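Local coordinates for ABC-type amino acid transport system, permease component (Caldanaerobacter subterraneus subsp. tengcongensis MB4, PDB 4YMU), which probably forms the membrane-spanning permease subunit of an ABC importer for amino acids, and binds arginine within its transmembrane region, at residues 150-161 with 196-207. Sequence-based numbering, arbitrary orientation.
Sequences GNEFIVMLKESA and YFVMTLTFSKLL. With ARG (arginine), chain I; ARG (arginine), chain J.
Gly150 and Leu207 open the contact between two almost exactly antiparallel helices (178°) whose axes run 10.0 Å apart: CD1 of Leu207 lies 4.0 Å from Gly150 CA and just as near the backbone N of Asn151. On the other face of the helix, the carboxylate of Glu152 grips the guanidinium of one bound arginine through two hydrogen bonds, OE2 to NH1 at 2.8 Å and OE1 to NH2. Phe153, its ring swung anti to the backbone N (chi1 175°), makes a T-shaped stack with Phe203; its CE1 stands 3.7 Å above the centre of the Phe203 face, the planes at 83°. The extended CG1-CD1 arm of Ile154 runs alongside Phe203 CB, pointing the other way, and CD1 settles 3.5 Å from Phe203 O, also touching Ser204 and Leu207 CD2. CD1 of Leu157 approaches the Phe203 ring, 3.5 Å from Phe203 CD2, and meets Met199 SD. Beyond Lys158, which binds Arg63 O of the second subunit, Glu159 OE2 accepts hydrogen bonds from the alpha-amino groups of both bound arginines, 2.7 Å from N of the arginine of chain J. Ala161 CB ends the row 3.2 Å from Tyr196 OH, a hydroxyl hydrogen-bonded to Thr172. Helix 129-160 is thus two-sided: its acidic side chains meet the cationic ligand, while predominantly apolar contacts join its other side to the predicted transmembrane helix containing Phe203.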
loop_
_atom_site.group_PDB
_atom_site.type_symbol
_atom_site.label_atom_id
_atom_site.label_comp_id
_atom_site.label_asym_id
_atom_site.label_seq_id
_atom_site.Cartn_x
_atom_site.Cartn_y
_atom_site.Cartn_z
ATOM N N GLY C 150 -13.845 -14.725 -2.090
ATOM C CA GLY C 150 -13.622 -15.588 -3.236
ATOM C C GLY C 150 -12.309 -16.330 -3.105
ATOM O O GLY C 150 -12.186 -17.488 -3.498
ATOM N N ASN C 151 -11.323 -15.650 -2.537
ATOM C CA ASN C 151 -10.021 -16.238 -2.308
ATOM C C ASN C 151 -10.036 -17.229 -1.151
ATOM O O ASN C 151 -9.264 -18.186 -1.129
ATOM C CB ASN C 151 -9.021 -15.133 -2.029
ATOM C CG ASN C 151 -7.697 -15.653 -1.542
ATOM O OD1 ASN C 151 -7.420 -15.633 -0.345
ATOM N ND2 ASN C 151 -6.859 -16.107 -2.466
ATOM N N GLU C 152 -10.904 -16.985 -0.175
ATOM C CA GLU C 152 -11.024 -17.875 0.964
ATOM C C GLU C 152 -11.506 -19.237 0.489
ATOM O O GLU C 152 -10.925 -20.261 0.835
ATOM C CB GLU C 152 -11.956 -17.272 2.018
ATOM C CG GLU C 152 -12.509 -18.258 3.049
ATOM C CD GLU C 152 -11.496 -18.696 4.109
ATOM O OE1 GLU C 152 -10.276 -18.454 3.952
ATOM O OE2 GLU C 152 -11.943 -19.281 5.123
ATOM N N PHE C 153 -12.545 -19.219 -0.340
ATOM C CA PHE C 153 -13.101 -20.415 -0.948
ATOM C C PHE C 153 -12.026 -21.231 -1.652
ATOM O O PHE C 153 -11.934 -22.436 -1.458
ATOM C CB PHE C 153 -14.180 -20.018 -1.955
ATOM C CG PHE C 153 -14.746 -21.173 -2.737
ATOM C CD1 PHE C 153 -14.177 -21.559 -3.944
ATOM C CD2 PHE C 153 -15.844 -21.877 -2.262
ATOM C CE1 PHE C 153 -14.697 -22.622 -4.667
ATOM C CE2 PHE C 153 -16.373 -22.935 -2.979
ATOM C CZ PHE C 153 -15.796 -23.309 -4.186
ATOM N N ILE C 154 -11.214 -20.576 -2.474
ATOM C CA ILE C 154 -10.182 -21.292 -3.219
ATOM C C ILE C 154 -9.232 -22.001 -2.260
ATOM O O ILE C 154 -8.873 -23.159 -2.476
ATOM C CB ILE C 154 -9.386 -20.348 -4.153
ATOM C CG1 ILE C 154 -10.295 -19.789 -5.254
ATOM C CG2 ILE C 154 -8.180 -21.060 -4.757
ATOM C CD1 ILE C 154 -9.591 -18.855 -6.210
ATOM N N VAL C 155 -8.860 -21.315 -1.186
ATOM C CA VAL C 155 -7.956 -21.874 -0.189
ATOM C C VAL C 155 -8.611 -23.068 0.522
ATOM O O VAL C 155 -7.959 -24.089 0.794
ATOM C CB VAL C 155 -7.571 -20.814 0.851
ATOM C CG1 VAL C 155 -6.819 -21.443 2.009
ATOM C CG2 VAL C 155 -6.722 -19.746 0.206
ATOM N N MET C 156 -9.903 -22.935 0.806
ATOM C CA MET C 156 -10.640 -23.954 1.520
ATOM C C MET C 156 -10.815 -25.243 0.723
ATOM O O MET C 156 -11.015 -26.290 1.314
ATOM C CB MET C 156 -11.996 -23.407 1.958
ATOM C CG MET C 156 -11.912 -22.473 3.143
ATOM S SD MET C 156 -11.366 -23.320 4.646
ATOM C CE MET C 156 -12.951 -23.919 5.216
ATOM N N LEU C 157 -10.757 -25.162 -0.606
ATOM C CA LEU C 157 -10.796 -26.353 -1.457
ATOM C C LEU C 157 -9.614 -27.230 -1.107
ATOM O O LEU C 157 -9.761 -28.424 -0.838
ATOM C CB LEU C 157 -10.730 -25.982 -2.939
ATOM C CG LEU C 157 -12.038 -25.484 -3.555
ATOM C CD1 LEU C 157 -11.871 -25.251 -5.046
ATOM C CD2 LEU C 157 -13.169 -26.474 -3.294
ATOM N N LYS C 158 -8.434 -26.635 -1.118
ATOM C CA LYS C 158 -7.254 -27.362 -0.712
ATOM C C LYS C 158 -7.423 -27.826 0.736
ATOM O O LYS C 158 -7.152 -28.984 1.063
ATOM C CB LYS C 158 -6.007 -26.491 -0.874
ATOM C CG LYS C 158 -5.722 -26.119 -2.316
ATOM C CD LYS C 158 -4.335 -25.498 -2.485
ATOM C CE LYS C 158 -4.242 -24.134 -1.800
ATOM N NZ LYS C 158 -2.824 -23.651 -1.705
ATOM N N GLU C 159 -7.924 -26.942 1.589
ATOM C CA GLU C 159 -8.033 -27.274 3.002
ATOM C C GLU C 159 -8.923 -28.492 3.293
ATOM O O GLU C 159 -8.631 -29.260 4.206
ATOM C CB GLU C 159 -8.485 -26.063 3.817
ATOM C CG GLU C 159 -7.421 -24.975 3.943
ATOM C CD GLU C 159 -6.204 -25.408 4.749
ATOM O OE1 GLU C 159 -6.311 -26.367 5.532
ATOM O OE2 GLU C 159 -5.134 -24.784 4.618
ATOM N N SER C 160 -9.989 -28.652 2.509
ATOM C CA SER C 160 -11.018 -29.650 2.748
ATOM C C SER C 160 -10.501 -31.078 2.516
ATOM O O SER C 160 -11.075 -32.035 3.020
ATOM C CB SER C 160 -12.216 -29.386 1.847
ATOM O OG SER C 160 -11.887 -29.703 0.508
ATOM N N ALA C 161 -9.400 -31.221 1.783
ATOM C CA ALA C 161 -8.787 -32.531 1.564
ATOM C C ALA C 161 -8.504 -33.243 2.885
ATOM O O ALA C 161 -8.252 -34.448 2.912
ATOM C CB ALA C 161 -7.505 -32.400 0.767
ATOM N N TYR C 196 -7.036 -31.160 -8.372
ATOM C CA TYR C 196 -6.975 -30.041 -7.429
ATOM C C TYR C 196 -6.383 -28.818 -8.113
ATOM O O TYR C 196 -6.874 -27.713 -7.942
ATOM C CB TYR C 196 -6.142 -30.388 -6.182
ATOM C CG TYR C 196 -6.927 -31.062 -5.067
ATOM C CD1 TYR C 196 -7.904 -30.368 -4.367
ATOM C CD2 TYR C 196 -6.686 -32.394 -4.717
ATOM C CE1 TYR C 196 -8.626 -30.977 -3.348
ATOM C CE2 TYR C 196 -7.407 -33.021 -3.695
ATOM C CZ TYR C 196 -8.380 -32.311 -3.015
ATOM O OH TYR C 196 -9.101 -32.922 -2.001
ATOM N N PHE C 197 -5.343 -29.041 -8.902
ATOM C CA PHE C 197 -4.648 -27.981 -9.598
ATOM C C PHE C 197 -5.572 -27.294 -10.589
ATOM O O PHE C 197 -5.691 -26.065 -10.595
ATOM C CB PHE C 197 -3.435 -28.523 -10.329
ATOM C CG PHE C 197 -2.617 -27.456 -10.988
ATOM C CD1 PHE C 197 -1.826 -26.604 -10.229
ATOM C CD2 PHE C 197 -2.663 -27.276 -12.362
ATOM C CE1 PHE C 197 -1.071 -25.612 -10.832
ATOM C CE2 PHE C 197 -1.911 -26.282 -12.970
ATOM C CZ PHE C 197 -1.115 -25.450 -12.205
ATOM N N VAL C 198 -6.213 -28.093 -11.437
ATOM C CA VAL C 198 -7.129 -27.553 -12.431
ATOM C C VAL C 198 -8.281 -26.783 -11.774
ATOM O O VAL C 198 -8.700 -25.732 -12.270
ATOM C CB VAL C 198 -7.609 -28.643 -13.413
ATOM C CG1 VAL C 198 -8.966 -28.308 -13.988
ATOM C CG2 VAL C 198 -6.566 -28.830 -14.516
ATOM N N MET C 199 -8.768 -27.284 -10.644
ATOM C CA MET C 199 -9.801 -26.569 -9.896
ATOM C C MET C 199 -9.289 -25.209 -9.411
ATOM O O MET C 199 -9.981 -24.181 -9.522
ATOM C CB MET C 199 -10.260 -27.391 -8.700
ATOM C CG MET C 199 -11.728 -27.738 -8.720
ATOM S SD MET C 199 -12.165 -28.531 -7.168
ATOM C CE MET C 199 -10.724 -29.586 -6.946
ATOM N N THR C 200 -8.080 -25.226 -8.853
ATOM C CA THR C 200 -7.450 -24.033 -8.333
ATOM C C THR C 200 -7.335 -22.976 -9.433
ATOM O O THR C 200 -7.775 -21.844 -9.253
ATOM C CB THR C 200 -6.057 -24.357 -7.759
ATOM O OG1 THR C 200 -6.195 -24.850 -6.422
ATOM C CG2 THR C 200 -5.154 -23.109 -7.759
ATOM N N LEU C 201 -6.773 -23.369 -10.576
ATOM C CA LEU C 201 -6.634 -22.497 -11.738
ATOM C C LEU C 201 -7.975 -21.937 -12.190
ATOM O O LEU C 201 -8.109 -20.729 -12.404
ATOM C CB LEU C 201 -6.000 -23.239 -12.908
ATOM C CG LEU C 201 -4.492 -23.476 -12.916
ATOM C CD1 LEU C 201 -4.099 -23.959 -14.288
ATOM C CD2 LEU C 201 -3.708 -22.231 -12.543
ATOM N N THR C 202 -8.950 -22.821 -12.381
ATOM C CA THR C 202 -10.270 -22.398 -12.834
ATOM C C THR C 202 -10.837 -21.293 -11.941
ATOM O O THR C 202 -11.134 -20.181 -12.411
ATOM C CB THR C 202 -11.256 -23.581 -12.870
ATOM O OG1 THR C 202 -10.772 -24.580 -13.774
ATOM C CG2 THR C 202 -12.634 -23.124 -13.312
ATOM N N PHE C 203 -10.956 -21.591 -10.650
ATOM C CA PHE C 203 -11.552 -20.634 -9.721
ATOM C C PHE C 203 -10.719 -19.358 -9.541
ATOM O O PHE C 203 -11.269 -18.293 -9.267
ATOM C CB PHE C 203 -11.839 -21.279 -8.368
ATOM C CG PHE C 203 -13.008 -22.227 -8.379
ATOM C CD1 PHE C 203 -14.263 -21.805 -8.798
ATOM C CD2 PHE C 203 -12.868 -23.536 -7.915
ATOM C CE1 PHE C 203 -15.358 -22.682 -8.785
ATOM C CE2 PHE C 203 -13.958 -24.416 -7.891
ATOM C CZ PHE C 203 -15.205 -23.988 -8.327
ATOM N N SER C 204 -9.401 -19.469 -9.690
ATOM C CA SER C 204 -8.518 -18.314 -9.591
ATOM C C SER C 204 -8.755 -17.356 -10.749
ATOM O O SER C 204 -8.848 -16.130 -10.564
ATOM C CB SER C 204 -7.063 -18.768 -9.604
ATOM O OG SER C 204 -6.620 -19.098 -8.302
ATOM N N LYS C 205 -8.819 -17.932 -11.944
ATOM C CA LYS C 205 -9.153 -17.196 -13.152
ATOM C C LYS C 205 -10.484 -16.465 -12.985
ATOM O O LYS C 205 -10.555 -15.231 -13.139
ATOM C CB LYS C 205 -9.180 -18.145 -14.355
ATOM C CG LYS C 205 -9.828 -17.585 -15.614
ATOM C CD LYS C 205 -10.876 -18.547 -16.180
ATOM C CE LYS C 205 -10.207 -19.736 -16.889
ATOM N NZ LYS C 205 -11.159 -20.569 -17.690
ATOM N N LEU C 206 -11.508 -17.180 -12.594
ATOM C CA LEU C 206 -12.770 -16.529 -12.400
ATOM C C LEU C 206 -12.665 -15.388 -11.422
ATOM O O LEU C 206 -13.151 -14.313 -11.697
ATOM C CB LEU C 206 -13.806 -17.522 -11.930
ATOM C CG LEU C 206 -14.466 -18.219 -13.107
ATOM C CD1 LEU C 206 -14.181 -19.708 -13.089
ATOM C CD2 LEU C 206 -15.954 -17.948 -13.072
ATOM N N LEU C 207 -12.046 -15.618 -10.280
ATOM C CA LEU C 207 -12.098 -14.631 -9.233
ATOM C C LEU C 207 -11.453 -13.331 -9.654
ATOM O O LEU C 207 -12.044 -12.278 -9.492
ATOM C CB LEU C 207 -11.411 -15.172 -7.995
ATOM C CG LEU C 207 -10.595 -14.261 -7.099
ATOM C CD1 LEU C 207 -11.429 -13.647 -6.006
ATOM C CD2 LEU C 207 -9.439 -15.018 -6.503
HETATM N N ARG I . -3.824 -25.259 7.130
HETATM C CA ARG I . -3.631 -24.108 8.014
HETATM C C ARG I . -4.140 -24.374 9.420
HETATM O O ARG I . -3.910 -23.569 10.331
HETATM C CB ARG I . -4.345 -22.872 7.473
HETATM C CG ARG I . -5.848 -22.927 7.542
HETATM C CD ARG I . -6.434 -21.751 6.776
HETATM N NE ARG I . -7.871 -21.616 6.975
HETATM C CZ ARG I . -8.648 -20.807 6.266
HETATM N NH1 ARG I . -9.949 -20.749 6.518
HETATM N NH2 ARG I . -8.123 -20.063 5.298
HETATM O OXT ARG I . -4.809 -25.380 9.658
HETATM N N ARG J . -2.935 -26.232 3.966
HETATM C CA ARG J . -2.903 -25.535 2.683
HETATM C C ARG J . -2.555 -26.485 1.545
HETATM O O ARG J . -2.774 -26.149 0.374
HETATM C CB ARG J . -1.893 -24.379 2.712
HETATM C CG ARG J . -0.437 -24.814 2.751
HETATM C CD ARG J . 0.462 -23.632 3.001
HETATM N NE ARG J . 1.877 -23.958 2.828
HETATM C CZ ARG J . 2.875 -23.142 3.160
HETATM N NH1 ARG J . 2.608 -21.953 3.687
HETATM N NH2 ARG J . 4.132 -23.509 2.965
HETATM O OXT ARG J . -2.032 -27.587 1.766
#